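B12-binding domain-containing protein (Kitasatospora setae, PDB 6WTE) binds cobalamin and a [4Fe-4S] cluster and acts as a radical S-adenosylmethionine family methyltransferase that works by a non-radical mechanism. Local coordinates at residues 123-135 / 181-193. Sequence-based numbering, arbitrary orientation.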
ATOM      1  N   TYR A 123      14.414 -17.038   0.493  1.00 14.18           N
ATOM      2  CA  TYR A 123      13.490 -16.881   1.605  1.00 11.34           C
ATOM      3  C   TYR A 123      12.492 -15.776   1.321  1.00 10.53           C
ATOM      4  O   TYR A 123      12.761 -14.838   0.568  1.00 12.25           O
ATOM      5  CB  TYR A 123      14.220 -16.571   2.920  1.00 10.84           C
ATOM      6  CG  TYR A 123      15.277 -17.587   3.243  1.00 14.10           C
ATOM      7  CD1 TYR A 123      14.934 -18.905   3.499  1.00 14.35           C
ATOM      8  CD2 TYR A 123      16.620 -17.231   3.277  1.00 11.32           C
ATOM      9  CE1 TYR A 123      15.901 -19.852   3.788  1.00 14.26           C
ATOM     10  CE2 TYR A 123      17.593 -18.166   3.563  1.00 14.35           C
ATOM     11  CZ  TYR A 123      17.229 -19.475   3.815  1.00 14.72           C
ATOM     12  OH  TYR A 123      18.192 -20.412   4.099  1.00 14.31           O
ATOM     13  N   GLY A 124      11.343 -15.887   1.978  1.00 10.38           N
ATOM     14  CA  GLY A 124      10.332 -14.853   1.912  1.00 10.15           C
ATOM     15  C   GLY A 124       9.612 -14.714   3.237  1.00 11.83           C
ATOM     16  O   GLY A 124       9.566 -15.638   4.052  1.00 10.64           O
ATOM     17  N   VAL A 125       9.045 -13.527   3.446  1.00 11.57           N
ATOM     18  CA  VAL A 125       8.282 -13.231   4.652  1.00 12.49           C
ATOM     19  C   VAL A 125       6.958 -12.608   4.242  1.00 12.13           C
ATOM     20  O   VAL A 125       6.928 -11.704   3.400  1.00 12.56           O
ATOM     21  CB  VAL A 125       9.045 -12.289   5.605  1.00 12.14           C
ATOM     22  CG1 VAL A 125       8.179 -11.936   6.797  1.00 13.46           C
ATOM     23  CG2 VAL A 125      10.346 -12.946   6.074  1.00 11.79           C
ATOM     24  N   LYS A 126       5.871 -13.095   4.831  1.00  9.94           N
ATOM     25  CA  LYS A 126       4.532 -12.560   4.612  1.00 10.53           C
ATOM     26  C   LYS A 126       4.116 -11.790   5.860  1.00 10.19           C
ATOM     27  O   LYS A 126       4.097 -12.353   6.960  1.00 12.91           O
ATOM     28  CB  LYS A 126       3.548 -13.691   4.309  1.00 11.14           C
ATOM     29  CG  LYS A 126       2.129 -13.252   4.040  1.00 11.05           C
ATOM     30  CD  LYS A 126       1.213 -14.474   3.893  1.00  9.57           C
ATOM     31  CE  LYS A 126      -0.214 -14.055   3.508  1.00  9.52           C
ATOM     32  NZ  LYS A 126      -0.394 -13.796   2.055  1.00 10.10           N
ATOM     33  N   GLY A 127       3.803 -10.506   5.698  1.00 11.47           N
ATOM     34  CA  GLY A 127       3.419  -9.678   6.820  1.00 11.87           C
ATOM     35  C   GLY A 127       4.604  -8.963   7.448  1.00 11.48           C
ATOM     36  O   GLY A 127       5.695  -8.910   6.872  1.00 10.85           O
ATOM     37  N   PRO A 128       4.413  -8.408   8.650  1.00 12.14           N
ATOM     38  CA  PRO A 128       5.501  -7.664   9.305  1.00 12.92           C
ATOM     39  C   PRO A 128       6.749  -8.525   9.439  1.00 12.42           C
ATOM     40  O   PRO A 128       6.681  -9.698   9.809  1.00 12.22           O
ATOM     41  CB  PRO A 128       4.918  -7.310  10.678  1.00 12.23           C
ATOM     42  CG  PRO A 128       3.428  -7.359  10.485  1.00 11.56           C
ATOM     43  CD  PRO A 128       3.176  -8.426   9.453  1.00 11.92           C
ATOM     44  N   GLY A 129       7.901  -7.930   9.157  1.00 10.28           N
ATOM     45  CA  GLY A 129       9.089  -8.754   9.041  1.00 11.31           C
ATOM     46  C   GLY A 129      10.140  -8.611  10.125  1.00 14.19           C
ATOM     47  O   GLY A 129      11.081  -9.409  10.160  1.00 11.72           O
ATOM     48  N   GLU A 130       9.984  -7.643  11.033  1.00 15.52           N
ATOM     49  CA  GLU A 130      11.087  -7.273  11.918  1.00 13.19           C
ATOM     50  C   GLU A 130      11.520  -8.422  12.827  1.00 14.01           C
ATOM     51  O   GLU A 130      12.717  -8.603  13.074  1.00 15.48           O
ATOM     52  CB  GLU A 130      10.711  -6.042  12.750  1.00 14.21           C
ATOM     53  CG  GLU A 130       9.387  -6.148  13.502  1.00 14.77           C
ATOM     54  CD  GLU A 130       8.236  -5.534  12.737  1.00 14.43           C
ATOM     55  OE1 GLU A 130       8.237  -5.628  11.495  1.00 13.79           O
ATOM     56  OE2 GLU A 130       7.339  -4.937  13.377  1.00 13.45           O
ATOM     57  N   LYS A 131      10.574  -9.227  13.320  1.00 14.64           N
ATOM     58  CA  LYS A 131      10.966 -10.296  14.236  1.00 16.12           C
ATOM     59  C   LYS A 131      11.490 -11.513  13.483  1.00 16.12           C
ATOM     60  O   LYS A 131      12.532 -12.075  13.844  1.00 15.73           O
ATOM     61  CB  LYS A 131       9.793 -10.666  15.143  1.00 16.25           C
ATOM     62  CG  LYS A 131       9.471  -9.552  16.136  1.00 17.03           C
ATOM     63  CD  LYS A 131       8.506  -9.993  17.222  1.00 21.43           C
ATOM     64  CE  LYS A 131       8.068  -8.801  18.073  1.00 23.70           C
ATOM     65  NZ  LYS A 131       9.210  -7.959  18.523  1.00 29.20           N
ATOM     66  N   ILE A 132      10.782 -11.923  12.427  1.00 13.15           N
ATOM     67  CA  ILE A 132      11.222 -13.055  11.612  1.00 12.08           C
ATOM     68  C   ILE A 132      12.596 -12.775  11.015  1.00 12.27           C
ATOM     69  O   ILE A 132      13.463 -13.656  10.972  1.00 12.87           O
ATOM     70  CB  ILE A 132      10.182 -13.351  10.516  1.00 11.53           C
ATOM     71  CG1 ILE A 132       8.854 -13.768  11.150  1.00 11.78           C
ATOM     72  CG2 ILE A 132      10.711 -14.424   9.533  1.00 12.39           C
ATOM     73  CD1 ILE A 132       7.697 -13.869  10.175  1.00 16.33           C
ATOM     74  N   LEU A 133      12.817 -11.542  10.548  1.00 10.69           N
ATOM     75  CA  LEU A 133      14.100 -11.211   9.933  1.00 13.68           C
ATOM     76  C   LEU A 133      15.244 -11.312  10.939  1.00 13.19           C
ATOM     77  O   LEU A 133      16.349 -11.748  10.588  1.00 14.72           O
ATOM     78  CB  LEU A 133      14.041  -9.812   9.311  1.00 11.28           C
ATOM     79  CG  LEU A 133      15.302  -9.374   8.557  1.00 12.14           C
ATOM     80  CD1 LEU A 133      15.677 -10.414   7.499  1.00 14.72           C
ATOM     81  CD2 LEU A 133      15.114  -7.998   7.919  1.00 12.36           C
ATOM     82  N   CYS A 134      15.006 -10.909  12.192  1.00 12.91           N
ATOM     83  CA  CYS A 134      16.046 -11.054  13.204  1.00 13.95           C
ATOM     84  C   CYS A 134      16.376 -12.517  13.452  1.00 14.00           C
ATOM     85  O   CYS A 134      17.547 -12.872  13.623  1.00 14.08           O
ATOM     86  CB  CYS A 134      15.628 -10.392  14.510  1.00 14.14           C
ATOM     87  SG  CYS A 134      15.697  -8.597  14.459  1.00 15.67           S
ATOM     88  N   GLU A 135      15.356 -13.378  13.511  1.00 14.34           N
ATOM     89  CA  GLU A 135      15.631 -14.797  13.697  1.00 13.46           C
ATOM     90  C   GLU A 135      16.370 -15.363  12.495  1.00 14.50           C
ATOM     91  O   GLU A 135      17.302 -16.154  12.654  1.00 13.60           O
ATOM     92  CB  GLU A 135      14.333 -15.565  13.958  1.00 14.68           C
ATOM     93  CG  GLU A 135      13.663 -15.162  15.264  1.00 17.49           C
ATOM     94  CD  GLU A 135      12.556 -16.107  15.696  1.00 30.98           C
ATOM     95  OE1 GLU A 135      12.458 -17.223  15.138  1.00 27.81           O
ATOM     96  OE2 GLU A 135      11.784 -15.727  16.603  1.00 35.14           O
ATOM     97  N   THR A 181      -0.666 -21.668   2.956  1.00 13.87           N
ATOM     98  CA  THR A 181      -0.496 -20.342   2.384  1.00 13.71           C
ATOM     99  C   THR A 181      -0.239 -19.277   3.437  1.00 15.09           C
ATOM    100  O   THR A 181       0.112 -18.148   3.080  1.00 15.41           O
ATOM    101  CB  THR A 181      -1.741 -19.933   1.594  1.00 15.45           C
ATOM    102  OG1 THR A 181      -2.851 -19.836   2.495  1.00 14.39           O
ATOM    103  CG2 THR A 181      -2.045 -20.945   0.493  1.00 16.86           C
ATOM    104  N   GLY A 182      -0.437 -19.598   4.715  1.00 14.83           N
ATOM    105  CA  GLY A 182      -0.374 -18.589   5.756  1.00 12.62           C
ATOM    106  C   GLY A 182      -1.407 -17.495   5.629  1.00 13.49           C
ATOM    107  O   GLY A 182      -1.212 -16.405   6.171  1.00 15.70           O
ATOM    108  N   GLN A 183      -2.515 -17.755   4.940  1.00 12.46           N
ATOM    109  CA  GLN A 183      -3.480 -16.703   4.655  1.00 12.22           C
ATOM    110  C   GLN A 183      -4.286 -16.324   5.892  1.00 15.23           C
ATOM    111  O   GLN A 183      -4.577 -17.155   6.758  1.00 14.49           O
ATOM    112  CB  GLN A 183      -4.424 -17.145   3.534  1.00 14.93           C
ATOM    113  CG  GLN A 183      -5.337 -18.288   3.902  1.00 16.42           C
ATOM    114  CD  GLN A 183      -6.152 -18.749   2.720  1.00 23.80           C
ATOM    115  OE1 GLN A 183      -7.309 -18.373   2.555  1.00 24.17           O
ATOM    116  NE2 GLN A 183      -5.539 -19.562   1.875  1.00 24.60           N
ATOM    117  N   PHE A 184      -4.626 -15.035   5.965  1.00 13.66           N
ATOM    118  CA  PHE A 184      -5.577 -14.483   6.934  1.00 12.14           C
ATOM    119  C   PHE A 184      -5.247 -14.892   8.369  1.00 14.43           C
ATOM    120  O   PHE A 184      -6.110 -15.333   9.131  1.00 15.41           O
ATOM    121  CB  PHE A 184      -7.013 -14.871   6.572  1.00 12.12           C
ATOM    122  CG  PHE A 184      -7.468 -14.333   5.247  1.00 14.09           C
ATOM    123  CD1 PHE A 184      -7.777 -12.989   5.099  1.00 14.20           C
ATOM    124  CD2 PHE A 184      -7.601 -15.172   4.149  1.00 15.14           C
ATOM    125  CE1 PHE A 184      -8.203 -12.490   3.880  1.00 11.63           C
ATOM    126  CE2 PHE A 184      -8.024 -14.676   2.921  1.00 14.12           C
ATOM    127  CZ  PHE A 184      -8.321 -13.333   2.792  1.00 14.77           C
ATOM    128  N   GLU A 185      -3.979 -14.723   8.741  1.00 14.76           N
ATOM    129  CA  GLU A 185      -3.528 -14.862  10.117  1.00 11.91           C
ATOM    130  C   GLU A 185      -3.482 -13.497  10.792  1.00 12.40           C
ATOM    131  O   GLU A 185      -3.369 -12.467  10.122  1.00 11.67           O
ATOM    132  CB  GLU A 185      -2.135 -15.507  10.155  1.00 15.08           C
ATOM    133  CG  GLU A 185      -2.101 -16.932   9.601  1.00 14.62           C
ATOM    134  CD  GLU A 185      -0.681 -17.480   9.467  1.00 15.16           C
ATOM    135  OE1 GLU A 185       0.281 -16.723   9.719  1.00 14.67           O
ATOM    136  OE2 GLU A 185      -0.527 -18.670   9.101  1.00 16.01           O
ATOM    137  N   PRO A 186      -3.574 -13.446  12.124  1.00 11.43           N
ATOM    138  CA  PRO A 186      -3.508 -12.133  12.800  1.00 11.84           C
ATOM    139  C   PRO A 186      -2.167 -11.438  12.636  1.00 12.01           C
ATOM    140  O   PRO A 186      -2.128 -10.213  12.455  1.00 10.34           O
ATOM    141  CB  PRO A 186      -3.785 -12.483  14.269  1.00 13.44           C
ATOM    142  CG  PRO A 186      -4.569 -13.777  14.212  1.00 16.51           C
ATOM    143  CD  PRO A 186      -3.952 -14.526  13.052  1.00 15.10           C
ATOM    144  N   ARG A 187      -1.069 -12.190  12.710  1.00 11.57           N
ATOM    145  CA  ARG A 187       0.308 -11.723  12.545  1.00 10.56           C
ATOM    146  C   ARG A 187       0.742 -10.721  13.609  1.00 12.51           C
ATOM    147  O   ARG A 187       1.804 -10.095  13.464  1.00 13.07           O
ATOM    148  CB  ARG A 187       0.541 -11.134  11.140  1.00 11.74           C
ATOM    149  CG  ARG A 187       0.059 -12.070  10.028  1.00 13.73           C
ATOM    150  CD  ARG A 187       0.573 -11.679   8.634  1.00 14.22           C
ATOM    151  NE  ARG A 187      -0.387 -12.115   7.632  1.00 14.88           N
ATOM    152  CZ  ARG A 187      -0.521 -13.375   7.225  1.00 16.99           C
ATOM    153  NH1 ARG A 187       0.274 -14.321   7.712  1.00 18.18           N
ATOM    154  NH2 ARG A 187      -1.452 -13.689   6.333  1.00 13.99           N
ATOM    155  N   VAL A 188      -0.021 -10.582  14.700  1.00 11.73           N
ATOM    156  CA  VAL A 188       0.361  -9.653  15.762  1.00 10.49           C
ATOM    157  C   VAL A 188       1.721 -10.026  16.346  1.00 15.87           C
ATOM    158  O   VAL A 188       2.531  -9.149  16.677  1.00 13.58           O
ATOM    159  CB  VAL A 188      -0.731  -9.602  16.847  1.00 13.69           C
ATOM    160  CG1 VAL A 188      -0.278  -8.749  18.027  1.00 18.70           C
ATOM    161  CG2 VAL A 188      -2.023  -9.059  16.264  1.00 14.31           C
ATOM    162  N   TRP A 189       2.003 -11.332  16.472  1.00 11.89           N
ATOM    163  CA  TRP A 189       3.278 -11.762  17.040  1.00 15.11           C
ATOM    164  C   TRP A 189       4.464 -11.318  16.198  1.00 15.18           C
ATOM    165  O   TRP A 189       5.594 -11.282  16.704  1.00 15.27           O
ATOM    166  CB  TRP A 189       3.311 -13.290  17.213  1.00 14.84           C
ATOM    167  CG  TRP A 189       3.369 -14.083  15.928  1.00 14.79           C
ATOM    168  CD1 TRP A 189       2.312 -14.591  15.228  1.00 13.68           C
ATOM    169  CD2 TRP A 189       4.548 -14.470  15.207  1.00 18.24           C
ATOM    170  NE1 TRP A 189       2.758 -15.264  14.111  1.00 15.13           N
ATOM    171  CE2 TRP A 189       4.127 -15.200  14.077  1.00 15.56           C
ATOM    172  CE3 TRP A 189       5.917 -14.262  15.405  1.00 19.02           C
ATOM    173  CZ2 TRP A 189       5.025 -15.725  13.151  1.00 15.96           C
ATOM    174  CZ3 TRP A 189       6.809 -14.785  14.479  1.00 18.09           C
ATOM    175  CH2 TRP A 189       6.360 -15.506  13.368  1.00 16.50           C
ATOM    176  N   GLN A 190       4.239 -10.989  14.928  1.00 13.06           N
ATOM    177  CA  GLN A 190       5.317 -10.572  14.041  1.00 12.53           C
ATOM    178  C   GLN A 190       5.689  -9.106  14.217  1.00 13.96           C
ATOM    179  O   GLN A 190       6.740  -8.689  13.718  1.00 13.01           O
ATOM    180  CB  GLN A 190       4.921 -10.827  12.581  1.00 11.11           C
ATOM    181  CG  GLN A 190       4.560 -12.296  12.287  1.00 13.00           C
ATOM    182  CD  GLN A 190       4.078 -12.531  10.867  1.00 11.76           C
ATOM    183  OE1 GLN A 190       3.265 -13.427  10.618  1.00 13.87           O
ATOM    184  NE2 GLN A 190       4.596 -11.750   9.921  1.00  9.79           N
ATOM    185  N   VAL A 191       4.859  -8.332  14.920  1.00 12.19           N
ATOM    186  CA  VAL A 191       4.995  -6.880  15.004  1.00 13.61           C
ATOM    187  C   VAL A 191       5.845  -6.505  16.214  1.00 13.89           C
ATOM    188  O   VAL A 191       5.596  -6.978  17.329  1.00 14.33           O
ATOM    189  CB  VAL A 191       3.609  -6.215  15.099  1.00 12.98           C
ATOM    190  CG1 VAL A 191       3.753  -4.713  15.260  1.00 12.44           C
ATOM    191  CG2 VAL A 191       2.777  -6.547  13.873  1.00 12.96           C
ATOM    192  N   ASP A 192       6.827  -5.630  16.000  1.00 12.49           N
ATOM    193  CA  ASP A 192       7.541  -4.990  17.104  1.00 12.46           C
ATOM    194  C   ASP A 192       6.664  -3.855  17.616  1.00 13.95           C
ATOM    195  O   ASP A 192       6.631  -2.766  17.040  1.00 15.25           O
ATOM    196  CB  ASP A 192       8.909  -4.494  16.643  1.00 13.99           C
ATOM    197  CG  ASP A 192       9.676  -3.753  17.729  1.00 20.04           C
ATOM    198  OD1 ASP A 192       9.180  -3.604  18.873  1.00 16.13           O
ATOM    199  OD2 ASP A 192      10.803  -3.314  17.424  1.00 20.16           O
ATOM    200  N   GLN A 193       5.950  -4.111  18.707  1.00 12.82           N
ATOM    201  CA  GLN A 193       5.025  -3.149  19.291  1.00 13.08           C
ATOM    202  C   GLN A 193       5.685  -2.233  20.309  1.00 12.29           C
ATOM    203  O   GLN A 193       5.002  -1.375  20.876  1.00 14.79           O
ATOM    204  CB  GLN A 193       3.864  -3.879  19.960  1.00 13.75           C
ATOM    205  CG  GLN A 193       3.094  -4.807  19.046  1.00 12.90           C
ATOM    206  CD  GLN A 193       2.057  -5.607  19.799  1.00 16.13           C
ATOM    207  OE1 GLN A 193       2.253  -6.792  20.079  1.00 21.33           O
ATOM    208  NE2 GLN A 193       0.952  -4.963  20.151  1.00 14.03           N
TER
HETATM  209  O   HOH W   1       0.557 -16.335   0.978  1.00 10.86           O
HETATM  210  O   HOH W   2       3.313 -14.525   8.248  1.00 18.32           O
HETATM  211  O   HOH W   3       8.272 -10.395  12.060  1.00 14.26           O
HETATM  212  O   HOH W   4       9.732  -5.576  20.601  1.00 29.72           O
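Gln190 reaches across to the turn between strand 123-124 and helix 130-141 of the Rossmann-like B12-binding domain, which lines the cobalamin pocket. Its extended side chain (chi2 176°) presents NE2 to two backbone carbonyls close to the amide plane, Lys126 O at 3.1 Å and Pro128 O at 2.9 Å, the latter on a lone pair. Packing is tight here: Pro128 CG meets Val191 CG2 at 3.5 Å, and a side chain at Gly127 would run into Arg187 CD. Lys126 lays its aliphatic chain over one guanidinium face of Arg187, Glu185 CB lies over the other, and NH1 and NH2 both grip Gly182 O in plane. NH1 also salt-bridges Glu185 OE1 (3.1 Å). An alanine in place of Arg187 would remove this grip and is likely to leave Glu185 OE1 without its Arg187 partner and the Lys126 methylenes without flat support. Lys126 NZ itself pairs with Asp238. On the looser, partly exposed side, Lys131 NZ stays 4.4 Å from Asp192 OD1; a water donates to OD1 but holds NZ only weakly, and OD2 hydrogen-bonds Ser195. Glu130 hydrogen-bonds cobalamin through OE1, while OE2 accepts from Asp192 N at 2.8 Å on its anti side, somewhat out of plane, in a bond nearly straight at 173°.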